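Local coordinates for phosphoribosylamine--glycine ligase (Thermotoga maritima, PDB 1VKZ), which catalyses the ATP-dependent joining of glycine to 5-phosphoribosylamine, giving glycinamide ribonucleotide in the de novo synthesis of purines, at residues F191-E196 with M275-D280; E250-T255 with G268-G273; R215-L220 with T405-I410; K246-L251 with G279-L284. All blocks are in the same frame, centred on the assembly; numbering follows the deposited sequence.

Contact 1 of 4, residues F191-E196 with M275-D280; sequences FLAGNE and MLHDGD
The loop 191-194 runs into the first residues of strand 195-204 and pairs there with the end of strand 269-277. Asn195 and Leu276 form an antiparallel hydrogen-bonded pair. Leu276 N gives the straighter bond, to Asn195 O at 2.9 Å and 168°, while the return bond from Asn195 N to Leu276 O is longer, 3.3 Å. Beyond it, Glu196 and Met275 make a non-hydrogen-bonded pair.

The tight part lies around Met275, a selenomethionine. Its CG is anti to the backbone N, and bends at chi2 and chi3 fold the chain back, so that SE rests 3.5 Å from the carbonyl carbon of Gly194. Leu192 CB meets Met275 CG from the loop side. Gly194 is tightly constrained: at its backbone angles a CB would jam against the preceding carbonyl O and clash with Leu276 O, which its CA approaches to 3.2 Å in a CA-H...O contact.

At the strand end, Leu192 CD2 lies over one face of the His277 ring, 4.1 Å from the centroid, in a CH-pi contact. His277 ND1 donates a weak, bent bond to Ala193 O (2.7 Å, 122°). An alanine in place of His277 would lose both contacts and would probably let the loop at Ala193 move more freely.

The looser side is exposed: Ala193 and Asn195 lie at the surface, and the type I' turn from His277 to Asp280 projects past the pairing. Residues 191-196 are predicted to belong to the ATP-binding region. Chemically, one short and one longer backbone bond pair the strand start, while Met275 packing and a weak imidazole bond hold the loop more lightly.

Contact 2 of 4, residues E250-T255 with G268-G273; sequences ELFDKT and GFLYLG
Helix 250-255 lies across strand 269-273 at 123° between their chain directions, with the two axes 10.5 Å apart at closest approach. Such a separation is bridged mainly by side chains, and no hydrogen bond crosses it.

The main bump is Leu272. Its CG is anti to the carbonyl carbon, and CD1 stands above the middle of the Phe252 ring, 3.8 Å from the centroid and only 9° off the ring normal. This is a CH-pi contact squarely over the face, with Leu272 CG also reaching 3.7 Å from Phe252 CZ. The flank of the same CD1 fits against Leu251 CB at 4.0 Å, so one methyl occupies the hollow between two successive residues of the helix.

Leu270, two residues earlier on the same side of the strand, fills the neighbouring hollow. Its CG is anti to the backbone N (chi1 173°), and CD2 slides alongside the ring to Phe252 CD1 at 3.8 Å, then meets Thr255 CG2 at 4.1 Å. Leu270 O lies at the ring edge, near its plane. Leu272 thus covers one face of the Phe252 ring and Leu270 closes its CD1-CE1 edge; the ring also meets that of Phe208 on strand 207-210.

Thr255 turns its methyl to Leu270, while OG1 bonds back to Leu251 O at 2.7 Å and also pairs with Tyr286 OH. Leu251 O therefore accepts from both N and OG1 of Thr255.

All five contributing residues are buried. With the threonine hydroxyl satisfied by other partners, the chemistry is that of an apolar helix-on-sheet interface, held by the fit of methyl groups to an aromatic face.

Contact 3 of 4, residues R215-L220 with T405-I410; sequences RDYKRL and TYRRDI
The polar part of this contact centres on Arg407, whose chain bends at chi3 to bring NH1 to the carbonyl of Arg219. NH1 donates to Arg219 O at 2.9 Å, a bent bond (132°) that arrives from above the carbonyl plane. NH2 forms a salt bridge with Asp409 OD1 at 2.7 Å within the C-terminal segment, although its hydrogen-bond angle is poor. Asp224 gives NH1 a second, charged partner, and the other carboxylate oxygen, Asp409 OD2, accepts from Gly223 N. The phenol OH of Tyr217 bonds to Ala411 N, next after the segment, tying the ring to the chain end. A further carbonyl contact comes from Leu220 O, which Arg407 CG approaches to 3.4 Å.

Contacts between flat groups form the second kind. The Tyr217 ring and the guanidinium stand almost perpendicular, 89° apart: Tyr217 CD2 lies over one face of the guanidinium, 3.5 Å above its plane, while NH1 and NH2 lie at the edge of the tyrosine ring. Asp409 OD1 also comes to that edge, 3.6 Å from Tyr217 CE2.

Apolar contacts complete the set. Ile410 covers one face of the Tyr217 ring, with CG1 4.3 Å from the centroid and 8° off the normal, a CH-pi contact. Ile410 CG2 touches Tyr217 CE1 at 4.2 Å.

The C-terminal loop thereby packs against strand 215-219, outermost in the sheet that the C-terminal strands also form, although by sequence that strand belongs with the ATP-grasp part. Close to two carboxylates and a carbonyl, the arginine would probably stay protonated; its bonds to Arg219, Asp409 and Asp224 hold the guanidinium, with the Tyr217 edge packed against one face.

Contact 4 of 4, residues K246-L251 with G279-L284; sequences KKIEEL and GDPYIL
Lys247 NZ is the best-held polar atom of this contact, gripped by one hydrogen bond and one long, weak ion pair. The bond goes to Gly279 O at 2.8 Å, with the ammonium above the carbonyl plane. The ion pair, at 3.8 Å, is with Asp280 OD1. Asp280 OD2 makes a weak, long ion pair with Arg120.

Lys247 reaches this turn because its chain is extended beyond CG, with CG anti to the carbonyl carbon. On the way it crosses Pro281 at about a right angle: Lys247 CB meets Pro281 CG at 3.6 Å, and Lys247 CD lies 3.7 Å from Pro281 CD. An alanine in place of Lys247 would lose the bond to Gly279 O and would probably loosen the turn against the helix.

One helical turn further on, Leu251 continues the apolar side. Its CD1 packs on Pro281 CB at 3.8 Å and, at the same distance, on Ile283 CG1; the leucine and isoleucine meet tip to tip. Ile248 CG1 touches Pro281 CB more distantly.

The axes of helix 246-251 and strand 280-284 approach to 8.3 Å and run at 30° to each other, closer to parallel than to crossed. Helix 242-261 is thereby laid along the edge strand of an antiparallel four-stranded sheet, a helix-on-sheet layer of the ATP-grasp fold, and strand 280-287 continues to the predicted metal ligands Glu285 and Asn287.

In the fold
Contacts 1, 2 and 4 all lie in the ATP-grasp part of the chain and build on one antiparallel sheet, ordered 207-210, 195-204, 269-277, 280-287. Contact 1 pairs its two middle strands at one end, whereas contacts 2 and 4 set helix 242-261 against strands 269-277 and 280-287. Centres of contacts 2 and 4 are 9 Å apart, of 1 and 4 10 Å, and of 1 and 2 17 Å. The centre of contact 3 is 22 to 26 Å from those of the others. Along the chain contact 2 nests inside contact 1, contacts 2 and 4 inside contact 3, and contacts 1 and 3 cross. Contact 3 belongs to a different, six-stranded sheet, joining strand 215-219 with C-terminal strands.

Contact 1 of 4, residues F191-E196 with M275-D280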
# COMPACT_ATOMS: atom_id res chain seq x y z
N PHE A 191 -19.12 -7.12 9.66
CA PHE A 191 -18.93 -7.21 8.21
C PHE A 191 -19.89 -6.28 7.55
O PHE A 191 -21.04 -6.20 7.96
CB PHE A 191 -19.15 -8.60 7.70
CG PHE A 191 -18.93 -8.75 6.22
CD1 PHE A 191 -17.63 -8.77 5.70
CD2 PHE A 191 -20.02 -8.94 5.34
CE1 PHE A 191 -17.43 -8.94 4.31
CE2 PHE A 191 -19.83 -9.12 3.97
CZ PHE A 191 -18.53 -9.12 3.45
N LEU A 192 -19.38 -5.56 6.55
CA LEU A 192 -20.10 -4.56 5.78
C LEU A 192 -20.26 -5.02 4.33
O LEU A 192 -19.28 -5.15 3.59
CB LEU A 192 -19.33 -3.24 5.81
CG LEU A 192 -19.24 -2.61 7.20
CD1 LEU A 192 -18.31 -1.35 7.28
CD2 LEU A 192 -20.63 -2.29 7.71
N ALA A 193 -21.49 -5.29 3.92
CA ALA A 193 -21.77 -5.41 2.52
C ALA A 193 -21.28 -4.14 1.84
O ALA A 193 -21.40 -3.03 2.40
CB ALA A 193 -23.22 -5.59 2.30
N GLY A 194 -20.68 -4.29 0.66
CA GLY A 194 -20.36 -3.14 -0.17
C GLY A 194 -19.28 -3.36 -1.20
O GLY A 194 -18.78 -4.47 -1.36
N ASN A 195 -18.92 -2.27 -1.87
CA ASN A 195 -17.78 -2.24 -2.77
C ASN A 195 -16.59 -1.60 -2.06
O ASN A 195 -16.69 -0.50 -1.55
CB ASN A 195 -18.13 -1.44 -4.01
CG ASN A 195 -19.50 -1.81 -4.55
OD1 ASN A 195 -19.92 -2.97 -4.49
ND2 ASN A 195 -20.21 -0.82 -5.07
N GLU A 196 -15.48 -2.32 -2.04
CA GLU A 196 -14.29 -1.87 -1.38
C GLU A 196 -13.59 -0.85 -2.25
O GLU A 196 -13.72 -0.87 -3.46
CB GLU A 196 -13.36 -3.06 -1.06
CG GLU A 196 -12.31 -2.68 -0.01
CD GLU A 196 -11.48 -3.84 0.50
OE1 GLU A 196 -12.07 -4.91 0.82
OE2 GLU A 196 -10.25 -3.66 0.60
N MSE A 275 -14.88 0.98 2.49
CA MSE A 275 -15.98 0.15 2.08
C MSE A 275 -17.15 1.10 1.88
O MSE A 275 -17.59 1.77 2.82
CB MSE A 275 -16.30 -0.86 3.19
CG MSE A 275 -17.39 -1.84 2.82
SE MSE A 275 -16.88 -2.85 1.24
CE MSE A 275 -15.84 -4.33 2.16
N LEU A 276 -17.66 1.18 0.66
CA LEU A 276 -18.84 1.97 0.39
C LEU A 276 -19.99 1.07 0.72
O LEU A 276 -20.13 0.03 0.11
CB LEU A 276 -18.89 2.45 -1.07
CG LEU A 276 -17.67 3.31 -1.45
CD1 LEU A 276 -17.68 3.67 -2.93
CD2 LEU A 276 -17.55 4.60 -0.58
N HIS A 277 -20.76 1.47 1.72
CA HIS A 277 -21.84 0.69 2.26
C HIS A 277 -23.01 1.62 2.50
O HIS A 277 -22.89 2.61 3.21
CB HIS A 277 -21.38 0.03 3.54
CG HIS A 277 -22.47 -0.62 4.32
ND1 HIS A 277 -23.21 -1.67 3.82
CD2 HIS A 277 -22.94 -0.38 5.56
CE1 HIS A 277 -24.11 -2.04 4.72
NE2 HIS A 277 -23.95 -1.28 5.79
N ASP A 278 -24.16 1.30 1.91
CA ASP A 278 -25.36 2.12 2.02
C ASP A 278 -25.08 3.63 1.84
O ASP A 278 -25.48 4.45 2.67
CB ASP A 278 -26.09 1.82 3.35
CG ASP A 278 -26.87 0.50 3.31
OD1 ASP A 278 -27.82 0.39 2.51
OD2 ASP A 278 -26.59 -0.49 4.03
N GLY A 279 -24.40 3.97 0.74
CA GLY A 279 -24.12 5.37 0.38
C GLY A 279 -22.93 6.02 1.08
O GLY A 279 -22.51 7.12 0.70
N ASP A 280 -22.38 5.38 2.10
CA ASP A 280 -21.37 6.04 2.93
C ASP A 280 -20.10 5.25 2.94
O ASP A 280 -20.14 4.03 2.93
CB ASP A 280 -21.87 6.20 4.37
CG ASP A 280 -23.11 7.07 4.47
OD1 ASP A 280 -24.07 6.80 3.73
OD2 ASP A 280 -23.20 8.05 5.24

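Contact 2 of 4, residues E250-T255 with G268-G273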
# COMPACT_ATOMS: atom_id res chain seq x y z
N GLU A 250 -14.10 14.18 4.15
CA GLU A 250 -14.52 14.37 5.52
C GLU A 250 -13.89 13.34 6.43
O GLU A 250 -13.56 13.65 7.57
CB GLU A 250 -16.05 14.33 5.60
CG GLU A 250 -16.64 14.60 6.98
CD GLU A 250 -18.16 14.77 6.95
OE1 GLU A 250 -18.68 15.50 6.04
OE2 GLU A 250 -18.83 14.19 7.83
N LEU A 251 -13.70 12.11 5.93
CA LEU A 251 -12.96 11.07 6.66
C LEU A 251 -11.51 11.48 6.89
O LEU A 251 -10.97 11.26 7.99
CB LEU A 251 -13.01 9.73 5.93
CG LEU A 251 -14.34 8.97 6.02
CD1 LEU A 251 -14.32 7.68 5.16
CD2 LEU A 251 -14.72 8.69 7.48
N PHE A 252 -10.88 12.04 5.86
CA PHE A 252 -9.52 12.57 5.99
C PHE A 252 -9.42 13.71 7.00
O PHE A 252 -8.52 13.72 7.85
CB PHE A 252 -9.02 13.05 4.63
CG PHE A 252 -8.43 11.97 3.80
CD1 PHE A 252 -7.28 11.33 4.20
CD2 PHE A 252 -9.03 11.59 2.61
CE1 PHE A 252 -6.74 10.33 3.42
CE2 PHE A 252 -8.49 10.60 1.83
CZ PHE A 252 -7.35 9.98 2.23
N ASP A 253 -10.37 14.65 6.92
CA ASP A 253 -10.38 15.76 7.86
C ASP A 253 -10.52 15.30 9.30
O ASP A 253 -9.80 15.81 10.17
CB ASP A 253 -11.49 16.78 7.53
CG ASP A 253 -10.98 17.98 6.73
OD1 ASP A 253 -9.76 18.31 6.85
OD2 ASP A 253 -11.74 18.64 5.96
N LYS A 254 -11.43 14.37 9.57
CA LYS A 254 -11.72 13.98 10.95
C LYS A 254 -10.57 13.16 11.51
O LYS A 254 -10.24 13.27 12.68
CB LYS A 254 -13.04 13.24 11.08
CG LYS A 254 -14.29 14.09 11.36
CD LYS A 254 -15.52 13.15 11.49
CE LYS A 254 -16.70 13.74 12.28
NZ LYS A 254 -17.62 14.60 11.45
N THR A 255 -9.93 12.39 10.63
CA THR A 255 -8.71 11.63 10.96
C THR A 255 -7.55 12.53 11.28
O THR A 255 -6.83 12.31 12.25
CB THR A 255 -8.34 10.71 9.80
OG1 THR A 255 -9.37 9.74 9.59
CG2 THR A 255 -7.10 9.86 10.14
N GLY A 268 3.24 13.11 5.65
CA GLY A 268 3.51 11.97 4.79
C GLY A 268 2.36 11.56 3.92
O GLY A 268 1.68 12.38 3.36
N PHE A 269 2.16 10.26 3.78
CA PHE A 269 1.11 9.73 2.95
C PHE A 269 0.15 9.02 3.87
O PHE A 269 0.57 8.29 4.78
CB PHE A 269 1.68 8.72 1.93
CG PHE A 269 2.78 9.25 1.11
CD1 PHE A 269 2.52 10.03 0.03
CD2 PHE A 269 4.09 9.02 1.45
CE1 PHE A 269 3.51 10.52 -0.71
CE2 PHE A 269 5.08 9.54 0.73
CZ PHE A 269 4.79 10.28 -0.36
N LEU A 270 -1.14 9.16 3.60
CA LEU A 270 -2.16 8.48 4.39
C LEU A 270 -3.07 7.73 3.46
O LEU A 270 -3.67 8.30 2.56
CB LEU A 270 -2.97 9.48 5.22
CG LEU A 270 -4.17 8.86 5.96
CD1 LEU A 270 -3.75 7.67 6.87
CD2 LEU A 270 -4.87 9.92 6.75
N TYR A 271 -3.23 6.44 3.73
CA TYR A 271 -4.06 5.55 2.93
C TYR A 271 -5.26 5.13 3.78
O TYR A 271 -5.10 4.76 4.96
CB TYR A 271 -3.22 4.36 2.46
CG TYR A 271 -3.96 3.18 1.90
CD1 TYR A 271 -4.73 2.37 2.71
CD2 TYR A 271 -3.82 2.83 0.57
CE1 TYR A 271 -5.38 1.27 2.19
CE2 TYR A 271 -4.47 1.74 0.03
CZ TYR A 271 -5.24 0.96 0.85
OH TYR A 271 -5.91 -0.12 0.32
N LEU A 272 -6.46 5.23 3.19
CA LEU A 272 -7.68 4.73 3.77
C LEU A 272 -8.16 3.57 2.94
O LEU A 272 -8.39 3.71 1.75
CB LEU A 272 -8.76 5.81 3.73
CG LEU A 272 -8.49 7.17 4.34
CD1 LEU A 272 -9.76 7.98 4.43
CD2 LEU A 272 -7.86 7.04 5.68
N GLY A 273 -8.30 2.40 3.53
CA GLY A 273 -9.00 1.30 2.87
C GLY A 273 -10.43 1.44 3.27
O GLY A 273 -10.73 1.44 4.48

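Contact 3 of 4, residues R215-L220 with T405-I410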
# COMPACT_ATOMS: atom_id res chain seq x y z
N ARG A 215 -7.84 1.11 -9.08
CA ARG A 215 -8.52 -0.11 -8.71
C ARG A 215 -7.45 -1.17 -8.64
O ARG A 215 -6.69 -1.34 -9.56
CB ARG A 215 -9.65 -0.47 -9.70
CG ARG A 215 -10.37 -1.75 -9.31
CD ARG A 215 -11.77 -1.93 -9.84
NE ARG A 215 -12.63 -0.74 -9.81
CZ ARG A 215 -13.00 -0.06 -8.72
NH1 ARG A 215 -12.56 -0.39 -7.50
NH2 ARG A 215 -13.80 0.99 -8.86
N ASP A 216 -7.39 -1.88 -7.53
CA ASP A 216 -6.40 -2.94 -7.39
C ASP A 216 -7.03 -4.35 -7.49
O ASP A 216 -8.25 -4.54 -7.42
CB ASP A 216 -5.55 -2.73 -6.12
CG ASP A 216 -6.38 -2.28 -4.91
OD1 ASP A 216 -7.14 -3.11 -4.36
OD2 ASP A 216 -6.31 -1.11 -4.45
N TYR A 217 -6.15 -5.33 -7.71
CA TYR A 217 -6.52 -6.69 -7.91
C TYR A 217 -5.75 -7.50 -6.88
O TYR A 217 -4.58 -7.82 -7.08
CB TYR A 217 -6.14 -7.08 -9.34
CG TYR A 217 -7.01 -6.43 -10.40
CD1 TYR A 217 -6.84 -5.11 -10.75
CD2 TYR A 217 -8.03 -7.15 -11.05
CE1 TYR A 217 -7.61 -4.51 -11.71
CE2 TYR A 217 -8.84 -6.54 -12.02
CZ TYR A 217 -8.61 -5.22 -12.33
OH TYR A 217 -9.37 -4.58 -13.29
N LYS A 218 -6.41 -7.81 -5.77
CA LYS A 218 -5.79 -8.48 -4.62
C LYS A 218 -5.57 -9.98 -4.78
O LYS A 218 -4.59 -10.51 -4.28
CB LYS A 218 -6.64 -8.23 -3.37
CG LYS A 218 -6.33 -6.89 -2.65
CD LYS A 218 -5.14 -7.04 -1.67
CE LYS A 218 -5.43 -8.05 -0.48
NZ LYS A 218 -6.64 -7.72 0.38
N ARG A 219 -6.49 -10.67 -5.44
CA ARG A 219 -6.38 -12.11 -5.62
C ARG A 219 -5.37 -12.46 -6.68
O ARG A 219 -5.12 -11.69 -7.57
CB ARG A 219 -7.74 -12.71 -6.00
CG ARG A 219 -8.77 -12.68 -4.89
CD ARG A 219 -8.49 -13.67 -3.80
NE ARG A 219 -9.51 -13.64 -2.76
CZ ARG A 219 -9.46 -14.35 -1.64
NH1 ARG A 219 -8.43 -15.16 -1.39
NH2 ARG A 219 -10.45 -14.25 -0.76
N LEU A 220 -4.79 -13.65 -6.57
CA LEU A 220 -3.72 -14.09 -7.46
C LEU A 220 -4.20 -14.41 -8.87
O LEU A 220 -3.46 -14.29 -9.84
CB LEU A 220 -3.10 -15.35 -6.86
CG LEU A 220 -1.92 -16.03 -7.55
CD1 LEU A 220 -0.65 -15.20 -7.43
CD2 LEU A 220 -1.77 -17.40 -6.93
N THR A 405 4.17 -15.44 -13.82
CA THR A 405 2.80 -15.55 -13.35
C THR A 405 2.02 -14.22 -13.39
O THR A 405 2.40 -13.23 -12.72
CB THR A 405 2.82 -16.07 -11.91
OG1 THR A 405 3.41 -17.37 -11.88
CG2 THR A 405 1.42 -16.26 -11.36
N TYR A 406 0.93 -14.20 -14.14
CA TYR A 406 0.15 -13.00 -14.23
C TYR A 406 -1.32 -13.20 -14.54
O TYR A 406 -1.73 -14.27 -14.96
CB TYR A 406 0.76 -12.02 -15.22
CG TYR A 406 0.66 -12.34 -16.69
CD1 TYR A 406 1.65 -13.06 -17.33
CD2 TYR A 406 -0.36 -11.80 -17.48
CE1 TYR A 406 1.59 -13.29 -18.70
CE2 TYR A 406 -0.42 -12.02 -18.87
CZ TYR A 406 0.56 -12.76 -19.46
OH TYR A 406 0.56 -13.01 -20.81
N ARG A 407 -2.09 -12.13 -14.30
CA ARG A 407 -3.52 -12.08 -14.56
C ARG A 407 -3.78 -11.37 -15.86
O ARG A 407 -3.34 -10.23 -16.05
CB ARG A 407 -4.23 -11.29 -13.48
CG ARG A 407 -4.25 -11.93 -12.14
CD ARG A 407 -5.02 -11.12 -11.11
NE ARG A 407 -6.45 -11.09 -11.39
CZ ARG A 407 -7.40 -10.75 -10.53
NH1 ARG A 407 -7.12 -10.43 -9.28
NH2 ARG A 407 -8.66 -10.74 -10.93
N ARG A 408 -4.52 -12.03 -16.74
CA ARG A 408 -4.93 -11.45 -18.03
C ARG A 408 -6.24 -10.71 -17.86
O ARG A 408 -6.77 -10.13 -18.81
CB ARG A 408 -5.09 -12.55 -19.06
CG ARG A 408 -3.83 -13.36 -19.27
CD ARG A 408 -4.07 -14.84 -19.37
NE ARG A 408 -3.09 -15.46 -20.25
CZ ARG A 408 -1.81 -15.67 -19.93
NH1 ARG A 408 -1.31 -15.31 -18.74
NH2 ARG A 408 -1.02 -16.26 -20.83
N ASP A 409 -6.73 -10.77 -16.63
CA ASP A 409 -7.90 -10.10 -16.09
C ASP A 409 -7.89 -8.57 -16.07
O ASP A 409 -8.94 -7.96 -16.03
CB ASP A 409 -7.98 -10.53 -14.61
CG ASP A 409 -9.37 -10.60 -14.11
OD1 ASP A 409 -9.73 -9.82 -13.21
OD2 ASP A 409 -10.17 -11.43 -14.57
N ILE A 410 -6.71 -7.97 -16.03
CA ILE A 410 -6.59 -6.61 -15.51
C ILE A 410 -7.25 -5.58 -16.41
O ILE A 410 -7.05 -5.60 -17.61
CB ILE A 410 -5.08 -6.30 -15.19
CG1 ILE A 410 -4.68 -7.15 -13.98
CG2 ILE A 410 -4.83 -4.84 -14.88
CD1 ILE A 410 -3.21 -7.26 -13.75

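Contact 4 of 4, residues K246-L251 with G279-L284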
# COMPACT_ATOMS: atom_id res chain seq x y z
N LYS A 246 -16.66 13.86 -1.43
CA LYS A 246 -16.80 14.79 -0.31
C LYS A 246 -16.85 14.08 1.06
O LYS A 246 -16.27 14.56 2.04
CB LYS A 246 -18.00 15.73 -0.49
CG LYS A 246 -18.03 16.85 0.55
CD LYS A 246 -18.48 18.20 -0.01
CE LYS A 246 -17.28 19.10 -0.36
NZ LYS A 246 -17.75 20.43 -0.87
N LYS A 247 -17.52 12.94 1.11
CA LYS A 247 -17.54 12.11 2.32
C LYS A 247 -16.18 11.53 2.64
O LYS A 247 -15.82 11.41 3.80
CB LYS A 247 -18.56 10.98 2.17
CG LYS A 247 -20.00 11.47 2.09
CD LYS A 247 -20.97 10.33 1.88
CE LYS A 247 -22.33 10.83 1.46
NZ LYS A 247 -23.32 9.71 1.38
N ILE A 248 -15.42 11.18 1.59
CA ILE A 248 -14.06 10.68 1.72
C ILE A 248 -13.15 11.74 2.26
O ILE A 248 -12.28 11.45 3.10
CB ILE A 248 -13.52 10.12 0.36
CG1 ILE A 248 -14.13 8.73 0.10
CG2 ILE A 248 -12.02 9.96 0.40
CD1 ILE A 248 -13.76 8.09 -1.25
N GLU A 249 -13.34 12.96 1.77
CA GLU A 249 -12.61 14.14 2.26
C GLU A 249 -12.85 14.37 3.74
O GLU A 249 -11.94 14.71 4.48
CB GLU A 249 -13.07 15.38 1.52
CG GLU A 249 -12.59 15.50 0.08
CD GLU A 249 -13.01 16.82 -0.57
OE1 GLU A 249 -14.21 17.17 -0.49
OE2 GLU A 249 -12.15 17.50 -1.18
N GLU A 250 -14.10 14.18 4.15
CA GLU A 250 -14.52 14.37 5.52
C GLU A 250 -13.89 13.34 6.43
O GLU A 250 -13.56 13.65 7.57
CB GLU A 250 -16.05 14.33 5.60
CG GLU A 250 -16.64 14.60 6.98
CD GLU A 250 -18.16 14.77 6.95
OE1 GLU A 250 -18.68 15.50 6.04
OE2 GLU A 250 -18.83 14.19 7.83
N LEU A 251 -13.70 12.11 5.93
CA LEU A 251 -12.96 11.07 6.66
C LEU A 251 -11.51 11.48 6.89
O LEU A 251 -10.97 11.26 7.99
CB LEU A 251 -13.01 9.73 5.93
CG LEU A 251 -14.34 8.97 6.02
CD1 LEU A 251 -14.32 7.68 5.16
CD2 LEU A 251 -14.72 8.69 7.48
N GLY A 279 -24.40 3.97 0.74
CA GLY A 279 -24.12 5.37 0.38
C GLY A 279 -22.93 6.02 1.08
O GLY A 279 -22.51 7.12 0.70
N ASP A 280 -22.38 5.38 2.10
CA ASP A 280 -21.37 6.04 2.93
C ASP A 280 -20.10 5.25 2.94
O ASP A 280 -20.14 4.03 2.93
CB ASP A 280 -21.87 6.20 4.37
CG ASP A 280 -23.11 7.07 4.47
OD1 ASP A 280 -24.07 6.80 3.73
OD2 ASP A 280 -23.20 8.05 5.24
N PRO A 281 -18.97 5.95 2.95
CA PRO A 281 -17.69 5.32 3.11
C PRO A 281 -17.33 5.05 4.58
O PRO A 281 -17.38 5.96 5.42
CB PRO A 281 -16.72 6.34 2.50
CG PRO A 281 -17.34 7.62 2.76
CD PRO A 281 -18.83 7.40 2.76
N TYR A 282 -16.95 3.79 4.83
CA TYR A 282 -16.44 3.29 6.11
C TYR A 282 -14.95 2.98 5.96
O TYR A 282 -14.51 2.45 4.92
CB TYR A 282 -17.17 2.01 6.52
CG TYR A 282 -18.60 2.23 6.88
CD1 TYR A 282 -19.56 2.43 5.90
CD2 TYR A 282 -19.00 2.22 8.19
CE1 TYR A 282 -20.89 2.64 6.23
CE2 TYR A 282 -20.33 2.44 8.54
CZ TYR A 282 -21.26 2.64 7.57
OH TYR A 282 -22.57 2.83 7.93
N ILE A 283 -14.20 3.31 7.01
CA ILE A 283 -12.78 3.01 7.09
C ILE A 283 -12.55 1.62 7.63
O ILE A 283 -12.83 1.37 8.80
CB ILE A 283 -12.02 4.02 7.96
CG1 ILE A 283 -12.16 5.42 7.35
CG2 ILE A 283 -10.55 3.61 8.05
CD1 ILE A 283 -11.46 6.50 8.09
N LEU A 284 -12.02 0.76 6.76
CA LEU A 284 -11.64 -0.61 7.09
C LEU A 284 -10.31 -0.68 7.77
O LEU A 284 -10.08 -1.59 8.55
CB LEU A 284 -11.57 -1.46 5.83
CG LEU A 284 -12.90 -1.61 5.11
CD1 LEU A 284 -12.73 -2.55 3.94
CD2 LEU A 284 -13.94 -2.10 6.07